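Long-range contacts in imidazoleglycerol-phosphate dehydratase (PDB 5DNL), which catalyses the dehydration of D-erythro-1-(imidazol-4-yl)glycerol 3-phosphate to 3-(imidazol-4-yl)-2-oxopropyl phosphate, the sixth step of histidine biosynthesis: residues I10-G15 with I60-A65; A35-K40 with A158-T163; D49-L54 with V116-E121; V93-R98 with R128-T133; Y100-V105 with T133-Q138. All blocks are in the same frame, centred on the assembly; numbering follows the deposited sequence.

How the contacts relate
Burial alone does not set the chemistry of the five contacts. Contact 1 is buried and held by packing, without a polar bond between its segments, a strand laid on helix 51-69. That helix also enters contact 3, where, about 17 Å away between centres, its first turn supplies metal ligands; contact 3 is buried too, yet polar and completed by other subunits. Contact 2, only partly buried, joins two helix ends through an arginine and one carbonyl oxygen, and its L159 packs on V93 and L130 of contact 4. Contacts 4 and 5 share T133 and one sheet: the former a buried, hydrogen-bonded strand end and turn reaching an inhibitor, the latter a partly buried parallel strand pair, apolar on one side and polar on the other.

Contact 1 of 5, residues I10-G15 with I60-A65; sequences IIVEIG and ITLGEA
Van der Waals packing of a strand on a helix, mostly between aliphatic groups, joins residues 10-15, on strand 8-14, to residues 60-65 of helix 51-69. The short segments run 31° apart with their axes 8.2 Å from each other at closest approach, and, as the extended strand alternates its side chains, I10, V12 and I14 aim CB at the helix. V12 sits in the middle and uses its two methyls on different targets. Its CG1, anti to the backbone N (chi1 173°), lies 3.8 Å from CB of A65 and also reaches CD1 of L62, while V12 CG2 meets CG2 of T61 at 3.9 Å, the two side chains passing antiparallel, flank to flank. I10 crosses T61 obliquely, its CG2 branch 3.8 Å from T61 CB. The hydroxyl of T61 is hydrogen-bonded to the carbonyl of D57 one helical turn back; so satisfied, OG1 packs on I10 along with CB and CG2. At the far end only the tip of I14 arrives, CD1 resting 3.8 Å from A65 CB. Strand 42-48 pairs with strand 8-14, I10 and V12 also pack against its A46 and I44, and M1 lies on T61 and A65.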
# COMPACT_ATOMS: atom_id res chain seq x y z
N ILE A 10 6.80 10.04 54.33
CA ILE A 10 6.03 11.16 53.83
C ILE A 10 5.02 11.63 54.86
O ILE A 10 4.31 10.82 55.46
CB ILE A 10 5.30 10.73 52.55
CG1 ILE A 10 6.34 10.38 51.46
CG2 ILE A 10 4.39 11.86 52.06
CD1 ILE A 10 5.77 9.69 50.27
N ILE A 11 4.94 12.96 55.02
CA ILE A 11 3.90 13.59 55.82
C ILE A 11 3.12 14.54 54.93
O ILE A 11 3.72 15.39 54.26
CB ILE A 11 4.51 14.36 57.01
CG1 ILE A 11 5.15 13.38 58.00
CG2 ILE A 11 3.44 15.20 57.70
CD1 ILE A 11 6.12 14.01 58.98
N VAL A 12 1.80 14.39 54.91
CA VAL A 12 0.90 15.33 54.25
C VAL A 12 -0.14 15.79 55.27
O VAL A 12 -0.92 14.98 55.76
CB VAL A 12 0.17 14.69 53.05
CG1 VAL A 12 -0.90 15.64 52.50
CG2 VAL A 12 1.16 14.27 51.98
N GLU A 13 -0.15 17.10 55.54
CA GLU A 13 -1.10 17.71 56.49
C GLU A 13 -1.91 18.79 55.79
O GLU A 13 -1.39 19.85 55.49
CB GLU A 13 -0.36 18.30 57.69
CG GLU A 13 0.30 17.26 58.57
CD GLU A 13 1.03 17.87 59.75
OE1 GLU A 13 2.05 18.55 59.53
OE2 GLU A 13 0.57 17.66 60.89
N ILE A 14 -3.18 18.49 55.51
CA ILE A 14 -4.06 19.42 54.82
C ILE A 14 -4.63 20.42 55.82
O ILE A 14 -5.01 20.06 56.93
CB ILE A 14 -5.19 18.67 54.06
CG1 ILE A 14 -4.56 17.73 53.02
CG2 ILE A 14 -6.15 19.65 53.40
CD1 ILE A 14 -5.54 16.78 52.37
N GLY A 15 -4.70 21.68 55.39
CA GLY A 15 -5.23 22.76 56.23
C GLY A 15 -4.21 23.44 57.13
O GLY A 15 -4.57 24.38 57.84
N ILE A 60 -0.15 8.35 47.06
CA ILE A 60 -0.87 7.53 48.03
C ILE A 60 -1.18 8.32 49.29
O ILE A 60 -2.33 8.30 49.75
CB ILE A 60 -0.09 6.26 48.41
CG1 ILE A 60 0.08 5.31 47.19
CG2 ILE A 60 -0.78 5.53 49.55
CD1 ILE A 60 1.08 4.19 47.40
N THR A 61 -0.17 8.98 49.84
CA THR A 61 -0.33 9.66 51.14
C THR A 61 -1.26 10.87 51.00
O THR A 61 -2.12 11.09 51.85
CB THR A 61 1.04 10.06 51.72
OG1 THR A 61 1.92 8.95 51.71
CG2 THR A 61 0.90 10.56 53.18
N LEU A 62 -1.11 11.63 49.93
CA LEU A 62 -2.01 12.74 49.62
C LEU A 62 -3.45 12.22 49.46
O LEU A 62 -4.40 12.82 49.97
CB LEU A 62 -1.56 13.48 48.37
CG LEU A 62 -2.46 14.60 47.83
CD1 LEU A 62 -2.67 15.70 48.85
CD2 LEU A 62 -1.87 15.17 46.55
N GLY A 63 -3.62 11.12 48.73
CA GLY A 63 -4.95 10.53 48.60
C GLY A 63 -5.57 10.13 49.93
O GLY A 63 -6.75 10.38 50.16
N GLU A 64 -4.78 9.48 50.76
CA GLU A 64 -5.25 9.07 52.09
C GLU A 64 -5.61 10.30 52.91
O GLU A 64 -6.62 10.29 53.62
CB GLU A 64 -4.17 8.28 52.80
CG GLU A 64 -3.92 6.90 52.21
CD GLU A 64 -2.78 6.17 52.91
OE1 GLU A 64 -1.95 6.80 53.62
OE2 GLU A 64 -2.68 4.96 52.73
N ALA A 65 -4.82 11.35 52.79
CA ALA A 65 -5.07 12.60 53.53
C ALA A 65 -6.35 13.25 53.06
O ALA A 65 -7.18 13.69 53.87
CB ALA A 65 -3.91 13.56 53.44

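Contact 2 of 5, residues A35-K40 with A158-T163; sequences AFYLGK and ALRVAT
Hydrogen bonding dominates where the end of helix 25-38 meets the end of helix 144-162. R160, with CG anti to its backbone N (chi1 -177°) and its chain bent at chi3 (-56°), turns its guanidinium side-on to a single acceptor, the carbonyl oxygen of Y37. NH2 of R160 lies 2.7 Å from Y37 O, and NE of R160 2.9 Å from the same oxygen; both bonds are bent because they converge on one atom, NE in the carbonyl plane and NH2 from above it. Apolar packing is supplied by L38, whose CD1 lies on the L159-R160 backbone and touches CB of L159 at 3.9 Å. A water-mediated link closes the other side: the water accepts from K40 NZ at 2.7 Å and donates to T163 OG1, which in turn donates to L159 O. Nearby, R168 of a second subunit hydrogen-bonds F36 O and makes a cation-pi contact with the F36 ring. Because Y37 O lies in the last turn of its helix, the guanidinium probably complements the partial negative charge at that C-terminal end.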
# COMPACT_ATOMS: atom_id res chain seq x y z
N ALA A 35 -2.05 22.21 45.29
CA ALA A 35 -2.64 22.77 46.51
C ALA A 35 -3.30 24.11 46.24
O ALA A 35 -4.36 24.40 46.79
CB ALA A 35 -1.59 22.90 47.59
N PHE A 36 -2.66 24.93 45.39
CA PHE A 36 -3.19 26.27 45.09
C PHE A 36 -4.57 26.17 44.43
O PHE A 36 -5.50 26.88 44.80
CB PHE A 36 -2.22 27.02 44.18
CG PHE A 36 -2.57 28.48 43.98
CD1 PHE A 36 -2.14 29.44 44.89
CD2 PHE A 36 -3.29 28.87 42.87
CE1 PHE A 36 -2.44 30.77 44.67
CE2 PHE A 36 -3.61 30.20 42.66
CZ PHE A 36 -3.17 31.15 43.56
N TYR A 37 -4.70 25.28 43.45
CA TYR A 37 -5.94 25.12 42.74
C TYR A 37 -7.00 24.32 43.51
O TYR A 37 -8.20 24.51 43.29
CB TYR A 37 -5.69 24.60 41.31
CG TYR A 37 -5.01 25.68 40.49
CD1 TYR A 37 -5.77 26.66 39.87
CD2 TYR A 37 -3.64 25.79 40.42
CE1 TYR A 37 -5.17 27.70 39.16
CE2 TYR A 37 -3.03 26.82 39.72
CZ TYR A 37 -3.78 27.76 39.08
OH TYR A 37 -3.15 28.77 38.38
N LEU A 38 -6.57 23.45 44.42
CA LEU A 38 -7.48 22.82 45.41
C LEU A 38 -8.10 23.87 46.34
O LEU A 38 -9.25 23.73 46.78
CB LEU A 38 -6.75 21.76 46.22
CG LEU A 38 -7.55 21.01 47.29
CD1 LEU A 38 -8.62 20.14 46.64
CD2 LEU A 38 -6.64 20.16 48.14
N GLY A 39 -7.32 24.90 46.64
CA GLY A 39 -7.77 25.98 47.52
C GLY A 39 -7.52 25.71 48.98
O GLY A 39 -8.24 26.22 49.83
N LYS A 40 -6.50 24.91 49.28
CA LYS A 40 -6.18 24.53 50.65
C LYS A 40 -4.70 24.68 50.90
O LYS A 40 -3.88 24.39 50.03
CB LYS A 40 -6.67 23.11 50.94
CG LYS A 40 -8.17 23.05 51.06
CD LYS A 40 -8.71 21.69 51.47
CE LYS A 40 -10.19 21.80 51.80
NZ LYS A 40 -10.92 20.50 51.65
N ALA A 158 -10.39 20.07 40.08
CA ALA A 158 -11.41 19.03 40.06
C ALA A 158 -11.73 18.54 41.45
O ALA A 158 -12.91 18.35 41.80
CB ALA A 158 -10.99 17.87 39.16
N LEU A 159 -10.69 18.34 42.25
CA LEU A 159 -10.87 17.88 43.62
C LEU A 159 -11.44 18.98 44.52
O LEU A 159 -12.16 18.67 45.46
CB LEU A 159 -9.59 17.28 44.21
CG LEU A 159 -9.30 15.86 43.70
CD1 LEU A 159 -7.84 15.50 43.87
CD2 LEU A 159 -10.19 14.83 44.39
N ARG A 160 -11.19 20.25 44.19
CA ARG A 160 -11.87 21.34 44.93
C ARG A 160 -13.39 21.11 44.88
O ARG A 160 -14.09 21.26 45.89
CB ARG A 160 -11.53 22.70 44.34
CG ARG A 160 -12.15 23.89 45.08
CD ARG A 160 -12.13 25.17 44.26
NE ARG A 160 -10.82 25.58 43.79
CZ ARG A 160 -10.59 26.60 42.96
NH1 ARG A 160 -11.59 27.36 42.52
NH2 ARG A 160 -9.35 26.88 42.55
N VAL A 161 -13.90 20.74 43.71
CA VAL A 161 -15.33 20.53 43.51
C VAL A 161 -15.78 19.22 44.16
O VAL A 161 -16.79 19.15 44.87
CB VAL A 161 -15.68 20.50 42.01
CG1 VAL A 161 -17.14 20.18 41.76
CG2 VAL A 161 -15.30 21.81 41.34
N ALA A 162 -15.04 18.14 43.91
CA ALA A 162 -15.44 16.80 44.33
C ALA A 162 -15.44 16.57 45.84
O ALA A 162 -16.18 15.71 46.32
CB ALA A 162 -14.57 15.74 43.66
N THR A 163 -14.60 17.32 46.57
CA THR A 163 -14.41 17.11 48.01
C THR A 163 -15.31 18.03 48.84
O THR A 163 -15.27 17.95 50.07
CB THR A 163 -12.94 17.31 48.43
OG1 THR A 163 -12.53 18.65 48.13
CG2 THR A 163 -12.02 16.32 47.72
O HOH W 1 -10.17 18.76 49.76

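Contact 3 of 5, residues D49-L54 with V116-E121; sequences DLRHHL and VSLLKE. With MN (manganese (II) ion), chain D; MN (manganese (II) ion), chain E; 5DL ([(2S)-2-hydroxy-3-(1H-1,2,4-triazol-1-yl)propyl]phosphonic acid), chain F.
A manganese site holding a triazole-phosphonate inhibitor lies where the first turn of helix 51-69 meets helix 116-130. H52, its CG anti to the backbone N (chi1 179°), brings NE2 to 2.3 Å from one manganese, and its ND1 is held by E111 of a third subunit. E121, bent at chi2 (-62°), reaches the same ion with OE1 at 2.2 Å, ring and carboxylate planes 45° apart. Triazole N4 and a water bind this ion too, and E56 of the same chain and H146 of the third subunit complete its six ligands. H53 points the other way: its NE2 binds the second manganese at 2.4 Å, alongside triazole N1 and the inhibitor hydroxyl O13, with H29, H145 and E149 of the third subunit completing the shell. Behind it, D49 OD1 accepts from H53 ND1 at 2.8 Å and from the backbone N of L50, a second-shell grip that fixes the ring's rotation and probably makes it a stronger ligand. L118 packs CD1 over one face of the R51 guanidinium, which pairs with D24, and CD2 3.6 Å from H52 CA. The triazole bridging two ions, with adjacent histidines feeding one each, is characteristic of the di-manganese, intersubunit active site of imidazoleglycerol-phosphate dehydratase.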
# COMPACT_ATOMS: atom_id res chain seq x y z
N ASP A 49 14.26 7.39 48.46
CA ASP A 49 15.43 6.80 47.81
C ASP A 49 15.42 7.08 46.31
O ASP A 49 16.36 7.65 45.77
CB ASP A 49 15.56 5.29 48.14
CG ASP A 49 14.25 4.48 47.94
OD1 ASP A 49 13.24 5.00 47.45
OD2 ASP A 49 14.24 3.27 48.30
N LEU A 50 14.35 6.70 45.63
CA LEU A 50 14.20 6.86 44.20
C LEU A 50 12.97 7.73 43.90
O LEU A 50 11.95 7.61 44.57
CB LEU A 50 14.02 5.50 43.52
CG LEU A 50 15.17 4.50 43.63
CD1 LEU A 50 14.83 3.25 42.84
CD2 LEU A 50 16.50 5.11 43.19
N ARG A 51 13.06 8.55 42.86
CA ARG A 51 12.00 9.49 42.53
C ARG A 51 10.66 8.78 42.27
O ARG A 51 9.62 9.30 42.64
CB ARG A 51 12.36 10.37 41.32
CG ARG A 51 13.42 11.43 41.62
CD ARG A 51 13.70 12.32 40.42
NE ARG A 51 12.62 13.28 40.17
CZ ARG A 51 12.23 13.73 38.98
NH1 ARG A 51 12.76 13.24 37.85
NH2 ARG A 51 11.27 14.64 38.92
N HIS A 52 10.65 7.62 41.61
CA HIS A 52 9.39 6.90 41.39
C HIS A 52 8.71 6.60 42.71
O HIS A 52 7.50 6.81 42.85
CB HIS A 52 9.68 5.62 40.64
CG HIS A 52 8.51 4.73 40.34
ND1 HIS A 52 8.34 4.17 39.09
CD2 HIS A 52 7.51 4.23 41.11
CE1 HIS A 52 7.31 3.35 39.11
NE2 HIS A 52 6.77 3.38 40.31
N HIS A 53 9.47 6.09 43.67
CA HIS A 53 8.89 5.79 44.98
C HIS A 53 8.32 7.06 45.62
O HIS A 53 7.26 7.04 46.22
CB HIS A 53 9.90 5.15 45.92
CG HIS A 53 10.44 3.83 45.44
ND1 HIS A 53 11.65 3.34 45.87
CD2 HIS A 53 9.94 2.90 44.60
CE1 HIS A 53 11.88 2.18 45.31
NE2 HIS A 53 10.85 1.87 44.55
N LEU A 54 9.02 8.18 45.48
CA LEU A 54 8.51 9.46 45.97
C LEU A 54 7.20 9.87 45.34
O LEU A 54 6.24 10.19 46.02
CB LEU A 54 9.54 10.57 45.75
CG LEU A 54 9.09 11.98 46.09
CD1 LEU A 54 8.90 12.14 47.60
CD2 LEU A 54 10.06 13.00 45.52
N VAL A 116 6.40 10.88 32.01
CA VAL A 116 5.10 10.24 32.03
C VAL A 116 5.07 9.15 33.12
O VAL A 116 4.04 9.00 33.82
CB VAL A 116 4.75 9.64 30.64
CG1 VAL A 116 3.46 8.83 30.69
CG2 VAL A 116 4.64 10.77 29.61
N SER A 117 6.15 8.39 33.28
CA SER A 117 6.22 7.37 34.35
C SER A 117 5.85 7.95 35.71
O SER A 117 5.03 7.40 36.44
CB SER A 117 7.63 6.75 34.45
OG SER A 117 7.81 6.04 35.72
N LEU A 118 6.45 9.09 36.02
CA LEU A 118 6.26 9.70 37.34
C LEU A 118 4.87 10.30 37.47
O LEU A 118 4.22 10.15 38.52
CB LEU A 118 7.33 10.75 37.59
CG LEU A 118 8.78 10.24 37.62
CD1 LEU A 118 9.75 11.40 37.85
CD2 LEU A 118 9.00 9.17 38.67
N LEU A 119 4.38 10.95 36.41
CA LEU A 119 3.00 11.45 36.43
C LEU A 119 2.00 10.34 36.66
O LEU A 119 1.14 10.43 37.54
CB LEU A 119 2.66 12.20 35.14
CG LEU A 119 1.20 12.61 35.00
CD1 LEU A 119 0.80 13.64 36.05
CD2 LEU A 119 0.98 13.17 33.60
N LYS A 120 2.14 9.27 35.89
CA LYS A 120 1.21 8.14 35.99
C LYS A 120 1.26 7.51 37.37
O LYS A 120 0.22 7.13 37.93
CB LYS A 120 1.48 7.07 34.93
CG LYS A 120 1.03 7.46 33.54
CD LYS A 120 1.26 6.31 32.56
CE LYS A 120 0.67 6.60 31.20
NZ LYS A 120 1.00 5.48 30.27
N GLU A 121 2.46 7.38 37.95
CA GLU A 121 2.56 6.74 39.26
C GLU A 121 2.01 7.62 40.38
O GLU A 121 1.38 7.12 41.32
CB GLU A 121 3.98 6.24 39.51
CG GLU A 121 4.28 5.04 38.64
CD GLU A 121 3.36 3.88 38.96
OE1 GLU A 121 3.51 3.25 40.03
OE2 GLU A 121 2.43 3.66 38.16
MN MN D . 5.06 2.07 41.01
MN MN E . 10.75 -0.20 43.41
N1 5DL F . 8.61 0.08 42.81
C3 5DL F . 6.39 -0.28 42.88
N2 5DL F . 7.59 -0.73 43.26
C8 5DL F . 8.52 -3.05 46.17
C7 5DL F . 8.43 -1.72 45.42
C6 5DL F . 7.78 -1.93 44.06
C5 5DL F . 7.95 1.03 42.13
O10 5DL F . 5.96 -2.92 46.94
P9 5DL F . 6.96 -3.92 46.46
O11 5DL F . 7.26 -5.01 47.45
O12 5DL F . 6.50 -4.56 45.16
O13 5DL F . 9.73 -1.13 45.23
N4 5DL F . 6.61 0.85 42.15
O HOH W 2 3.65 0.71 42.01

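Contact 4 of 5, residues V93-R98 with R128-T133; sequences VDISNR and RGLRAT. With 5DL ([(2S)-2-hydroxy-3-(1H-1,2,4-triazol-1-yl)propyl]phosphonic acid), chain I.
N97 and R131 run alongside each other in the same direction, their amide and guanidinium planes nearly perpendicular at 79°. R131 is bent at chi3, which puts NE 2.8 Å from N97 OD1, in the guanidinium plane but above that of the amide. Beneath this pair, N97 N donates to R131 O at 2.9 Å. S96 holds OG in the crowded position between its backbone N and carbonyl (chi1 56°), tip to tip with T133 OG1 in a 2.8 Å hydrogen bond between the two hydroxyls. The same OG accepts from R98 N, which makes an ST turn just past the end of strand 87-94. There D94 and T133 form an antiparallel hydrogen-bonded pair, T133 N reaching D94 O at 2.8 Å. On the apolar side I95 crosses L130 at about a right angle, CG1 against CD2. R98 swings away to the inhibitor phosphonate, its NH1 2.8 Å from O10 and its NH2 bonded to O12. One water joins R98 NH2, D94 OD2 and T133 OG1, while R98 NE pairs with D85 of a fifth subunit and D94 with R76 of its own chain.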
# COMPACT_ATOMS: atom_id res chain seq x y z
N VAL A 93 -12.64 13.57 37.84
CA VAL A 93 -12.53 12.80 39.07
C VAL A 93 -13.90 12.33 39.52
O VAL A 93 -14.87 13.09 39.48
CB VAL A 93 -11.86 13.63 40.18
CG1 VAL A 93 -11.90 12.91 41.53
CG2 VAL A 93 -10.44 14.00 39.82
N ASP A 94 -13.97 11.07 39.95
CA ASP A 94 -15.14 10.52 40.64
C ASP A 94 -14.61 9.83 41.89
O ASP A 94 -13.91 8.82 41.79
CB ASP A 94 -15.89 9.57 39.70
CG ASP A 94 -16.93 8.74 40.39
OD1 ASP A 94 -17.14 8.93 41.60
OD2 ASP A 94 -17.53 7.87 39.70
N ILE A 95 -14.94 10.36 43.08
CA ILE A 95 -14.55 9.75 44.34
C ILE A 95 -15.51 8.58 44.59
O ILE A 95 -16.46 8.64 45.37
CB ILE A 95 -14.48 10.77 45.50
CG1 ILE A 95 -13.61 11.96 45.10
CG2 ILE A 95 -13.94 10.11 46.75
CD1 ILE A 95 -13.50 13.06 46.16
N SER A 96 -15.24 7.51 43.85
CA SER A 96 -16.16 6.40 43.62
C SER A 96 -15.95 5.20 44.54
O SER A 96 -16.77 4.29 44.52
CB SER A 96 -15.88 5.87 42.21
OG SER A 96 -14.50 5.53 42.11
N ASN A 97 -14.84 5.18 45.29
CA ASN A 97 -14.38 3.99 45.98
C ASN A 97 -14.03 2.83 45.02
O ASN A 97 -14.02 1.66 45.40
CB ASN A 97 -15.38 3.54 47.04
CG ASN A 97 -14.75 2.68 48.12
OD1 ASN A 97 -13.57 2.81 48.43
ND2 ASN A 97 -15.53 1.75 48.65
N ARG A 98 -13.69 3.17 43.78
CA ARG A 98 -13.29 2.20 42.76
C ARG A 98 -11.96 2.66 42.17
O ARG A 98 -11.95 3.36 41.16
CB ARG A 98 -14.34 2.06 41.65
CG ARG A 98 -15.65 1.43 42.08
CD ARG A 98 -16.54 1.13 40.89
NE ARG A 98 -17.07 2.32 40.24
CZ ARG A 98 -18.30 2.82 40.41
NH1 ARG A 98 -19.20 2.23 41.19
NH2 ARG A 98 -18.66 3.91 39.75
N ARG A 128 -5.49 5.28 44.27
CA ARG A 128 -5.51 4.21 45.27
C ARG A 128 -5.65 4.71 46.70
O ARG A 128 -6.36 4.09 47.49
CB ARG A 128 -4.29 3.31 45.10
CG ARG A 128 -4.33 2.47 43.83
CD ARG A 128 -3.03 1.78 43.59
NE ARG A 128 -3.10 0.94 42.38
CZ ARG A 128 -2.18 0.88 41.44
NH1 ARG A 128 -1.03 1.54 41.54
NH2 ARG A 128 -2.42 0.14 40.36
N GLY A 129 -5.02 5.84 47.03
CA GLY A 129 -5.09 6.38 48.41
C GLY A 129 -6.41 7.03 48.71
O GLY A 129 -6.97 6.85 49.81
N LEU A 130 -6.93 7.79 47.76
CA LEU A 130 -8.25 8.43 47.88
C LEU A 130 -9.39 7.44 47.66
O LEU A 130 -10.47 7.60 48.26
CB LEU A 130 -8.35 9.62 46.94
CG LEU A 130 -9.66 10.41 46.86
CD1 LEU A 130 -10.02 10.95 48.25
CD2 LEU A 130 -9.56 11.49 45.80
N ARG A 131 -9.12 6.42 46.84
CA ARG A 131 -10.09 5.41 46.36
C ARG A 131 -11.08 6.09 45.41
O ARG A 131 -12.24 6.37 45.75
CB ARG A 131 -10.76 4.60 47.48
CG ARG A 131 -9.75 4.09 48.49
CD ARG A 131 -10.33 3.14 49.52
NE ARG A 131 -11.54 3.62 50.18
CZ ARG A 131 -11.62 4.31 51.32
NH1 ARG A 131 -10.54 4.67 52.00
NH2 ARG A 131 -12.81 4.64 51.78
N ALA A 132 -10.55 6.39 44.22
CA ALA A 132 -11.22 7.24 43.26
C ALA A 132 -10.87 6.83 41.83
O ALA A 132 -9.84 6.18 41.60
CB ALA A 132 -10.83 8.70 43.48
N THR A 133 -11.76 7.25 40.93
CA THR A 133 -11.58 7.17 39.49
C THR A 133 -10.98 8.49 39.02
O THR A 133 -11.58 9.53 39.24
CB THR A 133 -12.97 6.99 38.83
OG1 THR A 133 -13.68 5.88 39.42
CG2 THR A 133 -12.88 6.79 37.33
N1 5DL I . -22.75 0.28 37.20
C3 5DL I . -20.68 0.65 38.04
N2 5DL I . -21.94 1.07 37.97
C8 5DL I . -23.82 3.42 40.34
C7 5DL I . -23.46 2.06 39.71
C6 5DL I . -22.43 2.27 38.64
C5 5DL I . -21.90 -0.68 36.79
O10 5DL I . -21.71 3.27 41.99
P9 5DL I . -22.46 4.28 41.19
O11 5DL I . -23.10 5.35 42.06
O12 5DL I . -21.59 4.92 40.11
O13 5DL I . -24.63 1.45 39.15
N4 5DL I . -20.66 -0.46 37.29
O HOH W 3 -16.38 5.69 38.53
O HOH W 4 -13.08 3.59 38.68

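Contact 5 of 5, residues Y100-V105 with T133-Q138; sequences YANVDV and TIHIKQ
CG is anti to the backbone N in Y100, N102 and D104 (chi1 near 180°), while H135 holds its CG beside the backbone N (chi1 -74°), so its ring swings back over the neighbouring strand. There H135 meets Y100 obliquely, Y100 CE2 4.0 Å from H135 NE2, and N102 places its CB 3.9 Å from H135 ND1. Further along the same face D104 and K137 lie side by side. Their salt bridge is long, OD2 of D104 being 3.8 Å from NZ of K137, and a water that donates to OD2 and accepts from NZ at 2.8 Å fills in between them. The reverse face is apolar: V103 and I136 run alongside each other, V103 CG2 3.9 Å from I136 CG1, flanked by A101 and I134. Five backbone bonds lace the parallel strands in alternation, I136 N reaching N102 O almost straight at 2.9 Å. The pair forms the two strands of a beta-alpha-beta unit whose crossover is helix 116-130; this helix and helix 144-162 pack on the apolar face. The polar face turns to a fifth subunit, where D85 O accepts from H135 NE2, and L139 O and S140 OG accept from K137 NZ; strand 87-94 flanks strand 133-140 on its other edge.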
# COMPACT_ATOMS: atom_id res chain seq x y z
N TYR A 100 -9.00 3.64 40.08
CA TYR A 100 -8.75 3.56 38.65
C TYR A 100 -8.08 4.85 38.20
O TYR A 100 -8.52 5.92 38.59
CB TYR A 100 -10.05 3.45 37.87
CG TYR A 100 -9.89 3.36 36.38
CD1 TYR A 100 -9.53 2.18 35.77
CD2 TYR A 100 -10.10 4.47 35.58
CE1 TYR A 100 -9.36 2.10 34.39
CE2 TYR A 100 -9.97 4.40 34.20
CZ TYR A 100 -9.60 3.21 33.62
OH TYR A 100 -9.45 3.15 32.24
N ALA A 101 -7.09 4.73 37.32
CA ALA A 101 -6.51 5.90 36.68
C ALA A 101 -6.33 5.60 35.21
O ALA A 101 -5.96 4.49 34.83
CB ALA A 101 -5.18 6.25 37.30
N ASN A 102 -6.56 6.61 34.39
CA ASN A 102 -6.23 6.57 32.96
C ASN A 102 -5.60 7.91 32.65
O ASN A 102 -6.29 8.93 32.66
CB ASN A 102 -7.48 6.31 32.14
CG ASN A 102 -7.24 6.30 30.63
OD1 ASN A 102 -6.30 6.88 30.12
ND2 ASN A 102 -8.13 5.64 29.91
N VAL A 103 -4.31 7.90 32.36
CA VAL A 103 -3.54 9.09 32.01
C VAL A 103 -3.12 8.96 30.56
O VAL A 103 -2.36 8.06 30.22
CB VAL A 103 -2.32 9.24 32.94
CG1 VAL A 103 -1.46 10.44 32.54
CG2 VAL A 103 -2.75 9.33 34.41
N ASP A 104 -3.66 9.84 29.72
CA ASP A 104 -3.46 9.83 28.28
C ASP A 104 -2.89 11.20 27.89
O ASP A 104 -3.66 12.16 27.67
CB ASP A 104 -4.79 9.55 27.58
CG ASP A 104 -4.66 9.46 26.07
OD1 ASP A 104 -3.54 9.35 25.56
OD2 ASP A 104 -5.71 9.53 25.40
N VAL A 105 -1.57 11.27 27.82
CA VAL A 105 -0.84 12.45 27.39
C VAL A 105 0.05 12.12 26.21
O VAL A 105 0.31 10.94 25.90
CB VAL A 105 -0.03 13.08 28.55
CG1 VAL A 105 -0.95 13.49 29.68
CG2 VAL A 105 1.04 12.14 29.09
N THR A 133 -11.76 7.25 40.93
CA THR A 133 -11.58 7.17 39.49
C THR A 133 -10.98 8.49 39.02
O THR A 133 -11.58 9.53 39.24
CB THR A 133 -12.97 6.99 38.83
OG1 THR A 133 -13.68 5.88 39.42
CG2 THR A 133 -12.88 6.79 37.33
N ILE A 134 -9.86 8.45 38.30
CA ILE A 134 -9.20 9.67 37.79
C ILE A 134 -8.82 9.52 36.33
O ILE A 134 -8.08 8.60 35.99
CB ILE A 134 -7.95 10.00 38.61
CG1 ILE A 134 -8.29 10.13 40.09
CG2 ILE A 134 -7.31 11.29 38.08
CD1 ILE A 134 -7.12 10.45 40.99
N HIS A 135 -9.33 10.43 35.49
CA HIS A 135 -8.95 10.53 34.10
C HIS A 135 -8.15 11.80 33.89
O HIS A 135 -8.58 12.89 34.31
CB HIS A 135 -10.18 10.61 33.20
CG HIS A 135 -10.90 9.32 33.05
ND1 HIS A 135 -10.73 8.52 31.95
CD2 HIS A 135 -11.83 8.72 33.83
CE1 HIS A 135 -11.49 7.44 32.08
NE2 HIS A 135 -12.18 7.55 33.19
N ILE A 136 -7.03 11.68 33.19
CA ILE A 136 -6.23 12.81 32.71
C ILE A 136 -6.19 12.63 31.20
O ILE A 136 -5.62 11.65 30.73
CB ILE A 136 -4.77 12.81 33.24
CG1 ILE A 136 -4.67 12.68 34.77
CG2 ILE A 136 -4.05 14.08 32.79
CD1 ILE A 136 -5.33 13.80 35.54
N LYS A 137 -6.81 13.54 30.45
CA LYS A 137 -6.92 13.41 29.00
C LYS A 137 -6.42 14.67 28.35
O LYS A 137 -7.07 15.72 28.40
CB LYS A 137 -8.35 13.10 28.55
CG LYS A 137 -8.42 12.77 27.06
CD LYS A 137 -9.81 12.35 26.64
CE LYS A 137 -9.79 11.69 25.26
NZ LYS A 137 -9.40 10.25 25.38
N GLN A 138 -5.25 14.57 27.74
CA GLN A 138 -4.73 15.68 26.97
C GLN A 138 -5.58 15.92 25.73
O GLN A 138 -5.80 14.99 24.94
CB GLN A 138 -3.28 15.41 26.58
CG GLN A 138 -2.63 16.50 25.76
CD GLN A 138 -1.17 16.22 25.52
OE1 GLN A 138 -0.51 15.62 26.35
NE2 GLN A 138 -0.68 16.62 24.36
O HOH W 5 -8.08 8.62 27.25